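Local coordinates for protein lysyl oxidase (Pichia pastoris, PDB 1W7C) that probably oxidises primary amines, including lysine side chains, to aldehydes, using a copper ion and a topaquinone made from its own tyrosine, at residues Ser320-Thr325 against Val332-Leu337; Asn441-Phe446 against Glu453-Ala458; Tyr494-Asp499 against Ala671-Thr676; Arg570-Met575 against Leu675-Tyr680. All blocks are in the same frame, centred on the assembly; numbering follows the deposited sequence. Where two conformers were deposited one is given.

Contact 1: residues Ser320-Thr325 against Val332-Leu337; sequences SFYDIT and VYELSL
Phe321 and Leu335 face each other as a hydrogen-bonded pair in the antiparallel beta hairpin of strands 318-326 and 329-344, part of the beta-sandwich enzyme domain of the copper amine oxidases. Phe321 N donates to Leu335 O and Leu335 N to Phe321 O, each bond 2.9 Å long. Both strands turn a corner at Asp323 and Tyr333, where Asp323 N meets Tyr333 O from above the carbonyl plane; the pairing then resumes with Ile324 N bonded to Val332 O. On the face carrying Ile324 and Leu335 the packing is apolar, Ile324 CD1 lying 4.0 Å from Val332 CB. The face of Tyr322 and Glu334 mixes ring and charge. Glu334 CG is anti to the backbone N (chi1 177°), and the extended chain runs alongside the phenol, with CG 3.5 Å from Tyr322 CE2. Its buried carboxylate is well supplied with partners: Ser336 OG donates to Glu334 OE1 at 2.8 Å from above the carboxylate plane, a water joins the same OE1 to Tyr322 OH, and OE2 forms a salt bridge with Lys495. An alanine in place of Glu334 would probably leave the Lys495 charge without this mate, Ser336 OG without this acceptor and the Tyr322 ring less covered. Tyr333, close to the calcium ligands Asp497 and Asp499, receives the edge of Tyr322 on its face, planes at 75°, with Tyr322 CD2 4.3 Å from Tyr333 CE2.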
loop_
_atom_site.group_PDB
_atom_site.type_symbol
_atom_site.label_atom_id
_atom_site.label_comp_id
_atom_site.label_asym_id
_atom_site.label_seq_id
_atom_site.Cartn_x
_atom_site.Cartn_y
_atom_site.Cartn_z
ATOM N N SER A 320 -9.063 5.618 20.314
ATOM C CA SER A 320 -8.607 6.938 19.859
ATOM C C SER A 320 -7.231 7.163 20.507
ATOM O O SER A 320 -6.869 6.546 21.518
ATOM C CB SER A 320 -9.513 8.040 20.405
ATOM O OG SER A 320 -10.772 8.023 19.817
ATOM N N PHE A 321 -6.490 8.103 19.918
ATOM C CA PHE A 321 -5.159 8.468 20.380
ATOM C C PHE A 321 -5.124 9.960 20.688
ATOM O O PHE A 321 -5.608 10.765 19.880
ATOM C CB PHE A 321 -4.117 8.167 19.308
ATOM C CG PHE A 321 -4.034 6.719 18.938
ATOM C CD1 PHE A 321 -4.873 6.211 17.954
ATOM C CD2 PHE A 321 -3.148 5.878 19.552
ATOM C CE1 PHE A 321 -4.838 4.871 17.638
ATOM C CE2 PHE A 321 -3.091 4.528 19.231
ATOM C CZ PHE A 321 -3.913 4.027 18.270
ATOM N N TYR A 322 -4.462 10.316 21.795
ATOM C CA TYR A 322 -4.326 11.707 22.184
ATOM C C TYR A 322 -2.880 12.013 22.519
ATOM O O TYR A 322 -2.121 11.166 23.035
ATOM C CB TYR A 322 -5.248 12.041 23.377
ATOM C CG TYR A 322 -6.689 12.101 23.003
ATOM C CD1 TYR A 322 -7.508 10.980 23.093
ATOM C CD2 TYR A 322 -7.244 13.264 22.530
ATOM C CE1 TYR A 322 -8.864 11.048 22.673
ATOM C CE2 TYR A 322 -8.556 13.338 22.147
ATOM C CZ TYR A 322 -9.364 12.236 22.239
ATOM O OH TYR A 322 -10.685 12.363 21.857
ATOM N N ASP A 323 -2.510 13.270 22.252
ATOM C CA ASP A 323 -1.163 13.758 22.617
ATOM C C ASP A 323 -0.054 12.909 22.028
ATOM O O ASP A 323 0.839 12.447 22.727
ATOM C CB ASP A 323 -1.028 13.888 24.148
ATOM C CG ASP A 323 0.091 14.801 24.552
ATOM O OD1 ASP A 323 0.676 14.561 25.642
ATOM O OD2 ASP A 323 0.416 15.771 23.830
ATOM N N ILE A 324 -0.117 12.680 20.731
ATOM C CA ILE A 324 0.897 11.899 20.045
ATOM C C ILE A 324 2.134 12.759 19.886
ATOM O O ILE A 324 2.093 13.792 19.215
ATOM C CB ILE A 324 0.461 11.386 18.659
ATOM C CG1 ILE A 324 -0.823 10.574 18.766
ATOM C CG2 ILE A 324 1.598 10.529 18.071
ATOM C CD1 ILE A 324 -1.357 10.059 17.457
ATOM N N THR A 325 3.204 12.350 20.546
ATOM C CA THR A 325 4.471 13.058 20.507
ATOM C C THR A 325 5.575 12.234 19.874
ATOM O O THR A 325 5.580 11.007 19.977
ATOM C CB THR A 325 4.920 13.452 21.941
ATOM O OG1 THR A 325 5.261 12.284 22.693
ATOM C CG2 THR A 325 3.797 14.244 22.637
ATOM N N VAL A 332 0.333 15.405 16.905
ATOM C CA VAL A 332 -1.119 15.216 16.705
ATOM C C VAL A 332 -1.793 15.291 18.090
ATOM O O VAL A 332 -1.479 14.512 18.981
ATOM C CB VAL A 332 -1.436 13.829 16.062
ATOM C CG1 VAL A 332 -2.958 13.588 16.032
ATOM C CG2 VAL A 332 -0.824 13.692 14.698
ATOM N N TYR A 333 -2.733 16.223 18.222
ATOM C CA TYR A 333 -3.493 16.343 19.450
ATOM C C TYR A 333 -4.470 15.174 19.626
ATOM O O TYR A 333 -4.535 14.571 20.691
ATOM C CB TYR A 333 -4.216 17.699 19.547
ATOM C CG TYR A 333 -5.141 17.707 20.772
ATOM C CD1 TYR A 333 -4.616 17.795 22.045
ATOM C CD2 TYR A 333 -6.523 17.586 20.639
ATOM C CE1 TYR A 333 -5.438 17.715 23.163
ATOM C CE2 TYR A 333 -7.355 17.513 21.731
ATOM C CZ TYR A 333 -6.798 17.580 23.001
ATOM O OH TYR A 333 -7.592 17.472 24.102
ATOM N N GLU A 334 -5.206 14.883 18.550
ATOM C CA GLU A 334 -6.223 13.834 18.527
ATOM C C GLU A 334 -6.177 13.127 17.195
ATOM O O GLU A 334 -6.182 13.798 16.161
ATOM C CB GLU A 334 -7.616 14.462 18.703
ATOM C CG GLU A 334 -8.755 13.447 18.624
ATOM C CD GLU A 334 -10.152 14.010 18.793
ATOM O OE1 GLU A 334 -11.092 13.195 18.696
ATOM O OE2 GLU A 334 -10.320 15.244 19.016
ATOM N N LEU A 335 -6.158 11.795 17.262
ATOM C CA LEU A 335 -6.338 10.960 16.070
ATOM C C LEU A 335 -7.477 10.016 16.413
ATOM O O LEU A 335 -7.329 9.196 17.317
ATOM C CB LEU A 335 -5.039 10.194 15.741
ATOM C CG LEU A 335 -5.153 9.136 14.638
ATOM C CD1 LEU A 335 -5.570 9.761 13.320
ATOM C CD2 LEU A 335 -3.840 8.424 14.470
ATOM N N SER A 336 -8.576 10.080 15.704
ATOM C CA SER A 336 -9.719 9.266 16.112
ATOM C C SER A 336 -10.574 8.900 14.893
ATOM O O SER A 336 -11.088 9.753 14.174
ATOM C CB SER A 336 -10.581 10.005 17.139
ATOM O OG SER A 336 -10.941 11.284 16.660
ATOM N N LEU A 337 -10.744 7.602 14.696
ATOM C CA LEU A 337 -11.785 7.128 13.782
ATOM C C LEU A 337 -13.121 7.714 14.214
ATOM O O LEU A 337 -13.466 7.684 15.406
ATOM C CB LEU A 337 -11.841 5.607 13.846
ATOM C CG LEU A 337 -12.946 4.960 13.003
ATOM C CD1 LEU A 337 -12.680 5.092 11.517
ATOM C CD2 LEU A 337 -13.127 3.523 13.422
HETATM O O HOH W 1 -12.186 6.795 17.686
HETATM O O HOH W 2 -12.063 10.411 20.253
HETATM O O HOH W 3 -12.989 12.751 20.879
#

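Contact 2: residues Asn441-Phe446 against Glu453-Ala458; sequences NFLYKF and EVSVRA
Tyr444 has CG anti to its carbonyl carbon (chi1 -60°), and Val454 has CG1 anti to its backbone N (chi1 175°); the two side chains then lie side by side, Tyr444 CE2 3.9 Å from Val454 CG1. On the other face, Ser455 OG sits between its backbone N and carbonyl carbon and rests 3.5 Å from Leu443 CB, while a water links this hydroxyl to Asn441 O. Six backbone hydrogen bonds tie the antiparallel strands, two in each of the pairs Asn441-Arg457, Leu443-Ser455 and Lys445-Glu453; Ser455 N to Leu443 O is 2.9 Å. This hairpin follows the residue converted to topaquinone, and the Val456 side chain is about 7 Å from that of the copper ligand His490. Tyr444 and Val454 pack on Leu335 and Tyr494, whereas Lys445 NZ bonds to Asn428 and forms salt bridges with Glu406 and with Asp407 of the second subunit. Strand 440-446 is flanked by strand 418-433, and strand 452-458 by strand 670-678.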
loop_
_atom_site.group_PDB
_atom_site.type_symbol
_atom_site.label_atom_id
_atom_site.label_comp_id
_atom_site.label_asym_id
_atom_site.label_seq_id
_atom_site.Cartn_x
_atom_site.Cartn_y
_atom_site.Cartn_z
ATOM N N ASN A 441 -10.367 -4.618 10.708
ATOM C CA ASN A 441 -9.072 -4.762 11.332
ATOM C C ASN A 441 -8.364 -3.426 11.218
ATOM O O ASN A 441 -8.030 -2.995 10.104
ATOM C CB ASN A 441 -8.337 -5.887 10.601
ATOM C CG ASN A 441 -7.023 -6.242 11.231
ATOM O OD1 ASN A 441 -6.395 -5.413 11.913
ATOM N ND2 ASN A 441 -6.604 -7.499 11.026
ATOM N N PHE A 442 -8.156 -2.763 12.361
ATOM C CA PHE A 442 -7.597 -1.406 12.413
ATOM C C PHE A 442 -6.173 -1.485 12.916
ATOM O O PHE A 442 -5.911 -2.132 13.937
ATOM C CB PHE A 442 -8.401 -0.522 13.363
ATOM C CG PHE A 442 -9.863 -0.365 12.982
ATOM C CD1 PHE A 442 -10.819 -1.079 13.693
ATOM C CD2 PHE A 442 -10.280 0.459 11.961
ATOM C CE1 PHE A 442 -12.157 -0.954 13.369
ATOM C CE2 PHE A 442 -11.598 0.577 11.655
ATOM C CZ PHE A 442 -12.537 -0.138 12.353
ATOM N N LEU A 443 -5.248 -0.836 12.213
ATOM C CA LEU A 443 -3.842 -0.856 12.587
ATOM C C LEU A 443 -3.279 0.566 12.528
ATOM O O LEU A 443 -3.536 1.305 11.602
ATOM C CB LEU A 443 -3.063 -1.793 11.658
ATOM C CG LEU A 443 -1.609 -2.006 12.006
ATOM C CD1 LEU A 443 -1.447 -2.750 13.314
ATOM C CD2 LEU A 443 -0.914 -2.756 10.898
ATOM N N TYR A 444 -2.466 0.887 13.530
ATOM C CA TYR A 444 -1.724 2.123 13.653
ATOM C C TYR A 444 -0.252 1.695 13.809
ATOM O O TYR A 444 0.090 1.014 14.771
ATOM C CB TYR A 444 -2.236 2.937 14.852
ATOM C CG TYR A 444 -3.667 3.300 14.729
ATOM C CD1 TYR A 444 -4.674 2.416 15.072
ATOM C CD2 TYR A 444 -4.046 4.535 14.213
ATOM C CE1 TYR A 444 -6.031 2.726 14.857
ATOM C CE2 TYR A 444 -5.383 4.849 14.016
ATOM C CZ TYR A 444 -6.370 3.977 14.374
ATOM O OH TYR A 444 -7.684 4.358 14.174
ATOM N N LYS A 445 0.594 2.124 12.858
ATOM C CA LYS A 445 1.963 1.642 12.735
ATOM C C LYS A 445 2.911 2.838 12.762
ATOM O O LYS A 445 2.808 3.748 11.925
ATOM C CB LYS A 445 2.068 0.891 11.409
ATOM C CG LYS A 445 3.465 0.301 11.183
ATOM C CD LYS A 445 3.613 -0.314 9.780
ATOM C CE LYS A 445 2.795 -1.616 9.607
ATOM N NZ LYS A 445 3.217 -2.739 10.473
ATOM N N PHE A 446 3.796 2.849 13.736
ATOM C CA PHE A 446 4.716 3.938 13.999
ATOM C C PHE A 446 6.152 3.546 13.607
ATOM O O PHE A 446 6.570 2.445 13.918
ATOM C CB PHE A 446 4.720 4.311 15.500
ATOM C CG PHE A 446 3.354 4.758 16.037
ATOM C CD1 PHE A 446 2.374 3.827 16.362
ATOM C CD2 PHE A 446 3.087 6.083 16.255
ATOM C CE1 PHE A 446 1.159 4.217 16.880
ATOM C CE2 PHE A 446 1.861 6.478 16.747
ATOM C CZ PHE A 446 0.906 5.570 17.027
ATOM N N GLU A 453 1.501 5.332 10.044
ATOM C CA GLU A 453 0.594 4.830 9.024
ATOM C C GLU A 453 -0.679 4.341 9.721
ATOM O O GLU A 453 -0.592 3.542 10.673
ATOM C CB GLU A 453 1.241 3.667 8.270
ATOM C CG GLU A 453 0.352 3.063 7.194
ATOM C CD GLU A 453 0.885 1.725 6.699
ATOM O OE1 GLU A 453 1.365 1.700 5.555
ATOM O OE2 GLU A 453 0.865 0.706 7.464
ATOM N N VAL A 454 -1.809 4.794 9.175
ATOM C CA VAL A 454 -3.142 4.449 9.621
ATOM C C VAL A 454 -3.737 3.543 8.549
ATOM O O VAL A 454 -3.764 3.926 7.378
ATOM C CB VAL A 454 -3.979 5.700 9.798
ATOM C CG1 VAL A 454 -5.421 5.348 10.153
ATOM C CG2 VAL A 454 -3.401 6.616 10.816
ATOM N N SER A 455 -4.231 2.365 8.945
ATOM C CA SER A 455 -4.804 1.478 7.953
ATOM C C SER A 455 -6.001 0.715 8.465
ATOM O O SER A 455 -6.206 0.541 9.681
ATOM C CB SER A 455 -3.761 0.498 7.446
ATOM O OG SER A 455 -3.369 -0.421 8.427
ATOM N N VAL A 456 -6.782 0.225 7.513
ATOM C CA VAL A 456 -7.879 -0.677 7.784
ATOM C C VAL A 456 -7.879 -1.794 6.748
ATOM O O VAL A 456 -7.522 -1.571 5.585
ATOM C CB VAL A 456 -9.241 0.067 7.796
ATOM C CG1 VAL A 456 -9.574 0.677 6.460
ATOM C CG2 VAL A 456 -10.367 -0.816 8.257
ATOM N N ARG A 457 -8.275 -2.988 7.191
ATOM C CA ARG A 457 -8.561 -4.100 6.292
ATOM C C ARG A 457 -9.919 -4.673 6.688
ATOM O O ARG A 457 -10.265 -4.689 7.866
ATOM C CB ARG A 457 -7.487 -5.188 6.400
ATOM C CG ARG A 457 -6.082 -4.676 6.026
ATOM C CD ARG A 457 -5.037 -5.720 6.252
ATOM N NE ARG A 457 -3.690 -5.290 5.877
ATOM C CZ ARG A 457 -3.199 -5.335 4.634
ATOM N NH1 ARG A 457 -3.904 -5.805 3.632
ATOM N NH2 ARG A 457 -1.948 -4.936 4.401
ATOM N N ALA A 458 -10.668 -5.183 5.726
ATOM C CA ALA A 458 -11.979 -5.784 6.004
ATOM C C ALA A 458 -11.982 -7.287 5.638
ATOM O O ALA A 458 -11.305 -7.755 4.678
ATOM C CB ALA A 458 -13.039 -5.066 5.225
HETATM O O HOH W 4 -5.316 -2.623 8.946
#

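Contact 3: residues Tyr494-Asp499 against Ala671-Thr676; sequences YKVDLD and ASFMLT. With CA (calcium ion), chain D.
Tyr494 and Phe673 make the aromatic part of this contact, a T-shaped pair in which the edge of Phe673 points at the face of Tyr494. Phe673 CE2 stands 4.0 Å from Tyr494 CD1, the centroids are 5.7 Å apart and the planes meet at 76°. The aliphatic part continues along the strands: Val496 reaches tip to tip toward the same phenylalanine, CG2 3.9 Å from Phe673 CZ, while its other branch, CG1, slides past Leu675 with CD1 3.8 Å away. Leu498 adds a looser touch on Leu675. An alanine at Phe673 would probably open a gap between the strands, leaving the Tyr494 face and Val496 CG2 without their shared neighbour. The third kind of interaction is metal binding at the end of strand 488-498. An inverse gamma turn centred on Asp497 bends the chain where Asp497 OD1, Leu498 O (2.4 Å from the ion) and Asp499 OD1 (2.3 Å) bind calcium with a water; Asp643 and Ile644 complete the site. Lys65 pairs with OD2 of both aspartates. With axes 11.3 Å apart and only 6° between their directions, the segments meet through side chains alone, as in the layers of a beta sandwich packed face to face.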
loop_
_atom_site.group_PDB
_atom_site.type_symbol
_atom_site.label_atom_id
_atom_site.label_comp_id
_atom_site.label_asym_id
_atom_site.label_seq_id
_atom_site.Cartn_x
_atom_site.Cartn_y
_atom_site.Cartn_z
ATOM N N TYR A 494 -11.539 9.603 9.453
ATOM C CA TYR A 494 -10.636 9.818 10.572
ATOM C C TYR A 494 -10.460 11.313 10.840
ATOM O O TYR A 494 -10.173 12.098 9.954
ATOM C CB TYR A 494 -9.267 9.227 10.263
ATOM C CG TYR A 494 -9.223 7.708 10.163
ATOM C CD1 TYR A 494 -9.599 7.082 8.983
ATOM C CD2 TYR A 494 -8.803 6.924 11.210
ATOM C CE1 TYR A 494 -9.576 5.695 8.887
ATOM C CE2 TYR A 494 -8.764 5.573 11.125
ATOM C CZ TYR A 494 -9.147 4.957 9.947
ATOM O OH TYR A 494 -9.074 3.582 9.835
ATOM N N LYS A 495 -10.595 11.689 12.106
ATOM C CA LYS A 495 -10.255 13.031 12.562
ATOM C C LYS A 495 -8.763 13.051 12.864
ATOM O O LYS A 495 -8.299 12.319 13.754
ATOM C CB LYS A 495 -11.060 13.388 13.800
ATOM C CG LYS A 495 -10.899 14.815 14.249
ATOM C CD LYS A 495 -11.634 15.029 15.570
ATOM C CE LYS A 495 -11.623 16.498 16.031
ATOM N NZ LYS A 495 -12.240 16.586 17.402
ATOM N N VAL A 496 -8.003 13.830 12.103
ATOM C CA VAL A 496 -6.559 13.883 12.219
ATOM C C VAL A 496 -6.199 15.317 12.594
ATOM O O VAL A 496 -6.003 16.192 11.731
ATOM C CB VAL A 496 -5.874 13.467 10.878
ATOM C CG1 VAL A 496 -4.372 13.428 11.026
ATOM C CG2 VAL A 496 -6.373 12.112 10.370
ATOM N N ASP A 497 -6.136 15.577 13.887
ATOM C CA ASP A 497 -5.874 16.918 14.379
ATOM C C ASP A 497 -4.368 17.072 14.564
ATOM O O ASP A 497 -3.817 17.095 15.664
ATOM C CB ASP A 497 -6.666 17.187 15.649
ATOM C CG ASP A 497 -6.476 18.560 16.181
ATOM O OD1 ASP A 497 -5.900 19.438 15.450
ATOM O OD2 ASP A 497 -6.920 18.841 17.327
ATOM N N LEU A 498 -3.704 17.240 13.429
ATOM C CA LEU A 498 -2.280 17.561 13.364
ATOM C C LEU A 498 -2.103 18.946 13.974
ATOM O O LEU A 498 -2.863 19.856 13.633
ATOM C CB LEU A 498 -1.789 17.557 11.887
ATOM C CG LEU A 498 -1.402 16.165 11.371
ATOM C CD1 LEU A 498 -1.614 16.103 9.844
ATOM C CD2 LEU A 498 0.020 15.835 11.718
ATOM N N ASP A 499 -1.056 19.112 14.762
ATOM C CA ASP A 499 -0.644 20.396 15.321
ATOM C C ASP A 499 0.882 20.451 15.074
ATOM O O ASP A 499 1.686 20.049 15.933
ATOM C CB ASP A 499 -0.898 20.476 16.834
ATOM C CG ASP A 499 -2.334 20.730 17.220
ATOM O OD1 ASP A 499 -3.206 21.038 16.375
ATOM O OD2 ASP A 499 -2.617 20.621 18.467
ATOM N N ALA A 671 -6.912 -0.358 2.975
ATOM C CA ALA A 671 -6.823 1.077 2.736
ATOM C C ALA A 671 -5.897 1.683 3.789
ATOM O O ALA A 671 -5.846 1.211 4.927
ATOM C CB ALA A 671 -8.187 1.703 2.799
ATOM N N SER A 672 -5.133 2.717 3.398
ATOM C CA SER A 672 -4.161 3.267 4.368
ATOM C C SER A 672 -3.813 4.699 3.964
ATOM O O SER A 672 -3.947 5.107 2.800
ATOM C CB SER A 672 -2.871 2.449 4.432
ATOM O OG SER A 672 -2.142 2.545 3.200
ATOM N N PHE A 673 -3.325 5.465 4.938
ATOM C CA PHE A 673 -2.655 6.732 4.642
ATOM C C PHE A 673 -1.488 6.872 5.635
ATOM O O PHE A 673 -1.448 6.210 6.680
ATOM C CB PHE A 673 -3.546 7.975 4.716
ATOM C CG PHE A 673 -4.140 8.254 6.089
ATOM C CD1 PHE A 673 -3.500 9.077 7.007
ATOM C CD2 PHE A 673 -5.377 7.748 6.421
ATOM C CE1 PHE A 673 -4.071 9.356 8.232
ATOM C CE2 PHE A 673 -5.964 8.036 7.632
ATOM C CZ PHE A 673 -5.308 8.856 8.550
ATOM N N MET A 674 -0.526 7.715 5.265
ATOM C CA MET A 674 0.628 7.989 6.114
ATOM C C MET A 674 0.673 9.501 6.442
ATOM O O MET A 674 0.260 10.339 5.674
ATOM C CB MET A 674 1.951 7.594 5.451
ATOM C CG MET A 674 2.307 6.140 5.588
ATOM S SD MET A 674 3.813 5.744 4.736
ATOM C CE MET A 674 4.256 4.359 5.482
ATOM N N LEU A 675 1.255 9.746 7.625
ATOM C CA LEU A 675 1.627 11.075 8.070
ATOM C C LEU A 675 3.141 11.017 8.217
ATOM O O LEU A 675 3.665 10.331 9.085
ATOM C CB LEU A 675 0.983 11.382 9.430
ATOM C CG LEU A 675 -0.548 11.241 9.456
ATOM C CD1 LEU A 675 -1.044 11.563 10.849
ATOM C CD2 LEU A 675 -1.250 12.091 8.406
ATOM N N THR A 676 3.817 11.766 7.347
ATOM C CA THR A 676 5.275 11.666 7.267
ATOM C C THR A 676 5.947 13.027 7.383
ATOM O O THR A 676 5.471 14.009 6.824
ATOM C CB THR A 676 5.719 10.851 6.027
ATOM O OG1 THR A 676 7.125 10.514 6.125
ATOM C CG2 THR A 676 5.551 11.601 4.750
HETATM CA CA CA D . -4.607 21.101 14.587
HETATM O O HOH W 5 -3.223 22.818 13.582
#

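Contact 4: residues Arg570-Met575 against Leu675-Tyr680; sequences RAYNIM and LTPFNY
Asn573 and Thr676 form an antiparallel hydrogen-bonded pair, with Asn573 N to Thr676 O at 2.8 Å and Thr676 N to Asn573 O at 2.9 Å. The segment axes approach to 4.3 Å at 145°, and Phe678 N still reaches Ala571 O, from above the carbonyl plane, before the chain turns through Asn679. Tyr680 thereby comes back beside Arg570 and Tyr572. A bend in the arginine chain (chi3 76°) brings NE to Tyr680 O, 2.8 Å away in the carbonyl plane and on a lone pair; NH2 grips the same oxygen at 3.1 Å. The guanidinium also lies over one face of the Tyr680 ring, planes 28° apart, with CZ 4.0 Å from the ring centroid, while Glu562 and Glu329 share its charge. Over the centre of the opposite face stands Tyr572 CE1, 3.7 Å from Tyr680 CG, in a T-shaped pair. Asn679 bonds to Asn657 and Ser658 of the second subunit. Cation-pi stack and T-shaped pair together close the end of an antiparallel strand pair in the enzyme-domain beta sandwich.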
loop_
_atom_site.group_PDB
_atom_site.type_symbol
_atom_site.label_atom_id
_atom_site.label_comp_id
_atom_site.label_asym_id
_atom_site.label_seq_id
_atom_site.Cartn_x
_atom_site.Cartn_y
_atom_site.Cartn_z
ATOM N N ARG A 570 8.185 23.901 8.958
ATOM C CA ARG A 570 8.116 22.544 9.479
ATOM C C ARG A 570 6.766 21.970 9.066
ATOM O O ARG A 570 5.742 22.620 9.222
ATOM C CB ARG A 570 8.202 22.567 10.998
ATOM C CG ARG A 570 9.515 23.094 11.534
ATOM C CD ARG A 570 9.631 22.991 13.007
ATOM N NE ARG A 570 9.911 21.630 13.377
ATOM C CZ ARG A 570 9.847 21.168 14.621
ATOM N NH1 ARG A 570 9.455 21.941 15.618
ATOM N NH2 ARG A 570 10.199 19.942 14.863
ATOM N N ALA A 571 6.752 20.745 8.518
ATOM C CA ALA A 571 5.498 20.212 7.976
ATOM C C ALA A 571 5.394 18.713 8.150
ATOM O O ALA A 571 6.379 18.019 8.366
ATOM C CB ALA A 571 5.360 20.586 6.505
ATOM N N TYR A 572 4.159 18.231 8.061
ATOM C CA TYR A 572 3.855 16.820 7.880
ATOM C C TYR A 572 3.067 16.682 6.594
ATOM O O TYR A 572 2.180 17.488 6.287
ATOM C CB TYR A 572 3.086 16.207 9.083
ATOM C CG TYR A 572 3.966 15.442 10.043
ATOM C CD1 TYR A 572 4.858 16.096 10.887
ATOM C CD2 TYR A 572 3.932 14.055 10.096
ATOM C CE1 TYR A 572 5.690 15.386 11.718
ATOM C CE2 TYR A 572 4.753 13.332 10.955
ATOM C CZ TYR A 572 5.652 13.992 11.773
ATOM O OH TYR A 572 6.488 13.334 12.627
ATOM N N ASN A 573 3.434 15.648 5.840
ATOM C CA ASN A 573 2.751 15.301 4.589
ATOM C C ASN A 573 1.726 14.228 4.885
ATOM O O ASN A 573 2.071 13.203 5.456
ATOM C CB ASN A 573 3.840 14.845 3.591
ATOM C CG ASN A 573 3.343 14.171 2.327
ATOM O OD1 ASN A 573 4.073 13.303 1.807
ATOM N ND2 ASN A 573 2.231 14.577 1.787
ATOM N N ILE A 574 0.488 14.514 4.473
ATOM C CA ILE A 574 -0.595 13.516 4.485
ATOM C C ILE A 574 -0.539 12.818 3.131
ATOM O O ILE A 574 -0.892 13.420 2.106
ATOM C CB ILE A 574 -1.971 14.155 4.699
ATOM C CG1 ILE A 574 -1.985 15.038 5.954
ATOM C CG2 ILE A 574 -3.023 13.056 4.777
ATOM C CD1 ILE A 574 -3.305 15.772 6.169
ATOM N N MET A 575 -0.061 11.567 3.142
ATOM C CA MET A 575 0.286 10.824 1.912
ATOM C C MET A 575 -0.748 9.697 1.767
ATOM O O MET A 575 -0.815 8.819 2.614
ATOM C CB MET A 575 1.705 10.241 2.118
ATOM C CG MET A 575 2.147 9.395 0.961
ATOM S SD MET A 575 3.763 8.625 1.224
ATOM C CE MET A 575 4.450 9.729 2.271
ATOM N N LEU A 675 1.255 9.746 7.625
ATOM C CA LEU A 675 1.627 11.075 8.070
ATOM C C LEU A 675 3.141 11.017 8.217
ATOM O O LEU A 675 3.665 10.331 9.085
ATOM C CB LEU A 675 0.983 11.382 9.430
ATOM C CG LEU A 675 -0.548 11.241 9.456
ATOM C CD1 LEU A 675 -1.044 11.563 10.849
ATOM C CD2 LEU A 675 -1.250 12.091 8.406
ATOM N N THR A 676 3.817 11.766 7.347
ATOM C CA THR A 676 5.275 11.666 7.267
ATOM C C THR A 676 5.947 13.027 7.383
ATOM O O THR A 676 5.471 14.009 6.824
ATOM C CB THR A 676 5.719 10.851 6.027
ATOM O OG1 THR A 676 7.125 10.514 6.125
ATOM C CG2 THR A 676 5.551 11.601 4.750
ATOM N N PRO A 677 7.043 13.127 8.148
ATOM C CA PRO A 677 7.710 14.419 8.265
ATOM C C PRO A 677 8.157 14.973 6.922
ATOM O O PRO A 677 8.646 14.210 6.075
ATOM C CB PRO A 677 8.933 14.097 9.114
ATOM C CG PRO A 677 8.598 12.906 9.835
ATOM C CD PRO A 677 7.700 12.094 8.960
ATOM N N PHE A 678 8.010 16.286 6.737
ATOM C CA PHE A 678 8.383 16.978 5.518
ATOM C C PHE A 678 8.968 18.319 5.903
ATOM O O PHE A 678 8.256 19.231 6.273
ATOM C CB PHE A 678 7.139 17.119 4.661
ATOM C CG PHE A 678 7.374 17.631 3.270
ATOM C CD1 PHE A 678 7.376 16.748 2.207
ATOM C CD2 PHE A 678 7.599 18.982 3.003
ATOM C CE1 PHE A 678 7.600 17.186 0.930
ATOM C CE2 PHE A 678 7.807 19.426 1.681
ATOM C CZ PHE A 678 7.801 18.511 0.663
ATOM N N ASN A 679 10.294 18.388 5.897
ATOM C CA ASN A 679 10.995 19.564 6.420
ATOM C C ASN A 679 10.720 19.843 7.896
ATOM O O ASN A 679 10.929 20.935 8.382
ATOM C CB ASN A 679 10.709 20.793 5.533
ATOM C CG ASN A 679 11.234 20.614 4.150
ATOM O OD1 ASN A 679 12.246 19.947 3.924
ATOM N ND2 ASN A 679 10.569 21.249 3.202
ATOM N N TYR A 680 10.262 18.820 8.609
ATOM C CA TYR A 680 9.897 18.940 10.009
ATOM C C TYR A 680 11.166 19.011 10.873
ATOM O O TYR A 680 11.171 19.641 11.930
ATOM C CB TYR A 680 9.027 17.744 10.416
ATOM C CG TYR A 680 8.556 17.799 11.842
ATOM C CD1 TYR A 680 7.545 18.659 12.216
ATOM C CD2 TYR A 680 9.124 16.971 12.822
ATOM C CE1 TYR A 680 7.118 18.728 13.510
ATOM C CE2 TYR A 680 8.699 17.030 14.099
ATOM C CZ TYR A 680 7.706 17.897 14.455
ATOM O OH TYR A 680 7.337 17.932 15.770
#

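All four contacts are buried, and they illustrate how a beta sandwich divides its labour. Contacts 1, 2 and 4 pair neighbouring strands through backbone bonds, whereas contact 3 relies on side chains meeting between layers. Strand 670-678 joins contacts 3 and 4, which share Leu675 and Thr676, and Phe673 O receives Val454 N of contact 2. Contact 1 neighbours contact 3 in the same sheet and meets contact 2 through Phe321 against Tyr444. Contact 2 lies nearest the centre of the chain and contact 4 farthest from it; contacts 2, 3 and 4 touch the second subunit, by a salt bridge, by packing and by asparagine bonds respectively. Contact 3 alone holds calcium ligands.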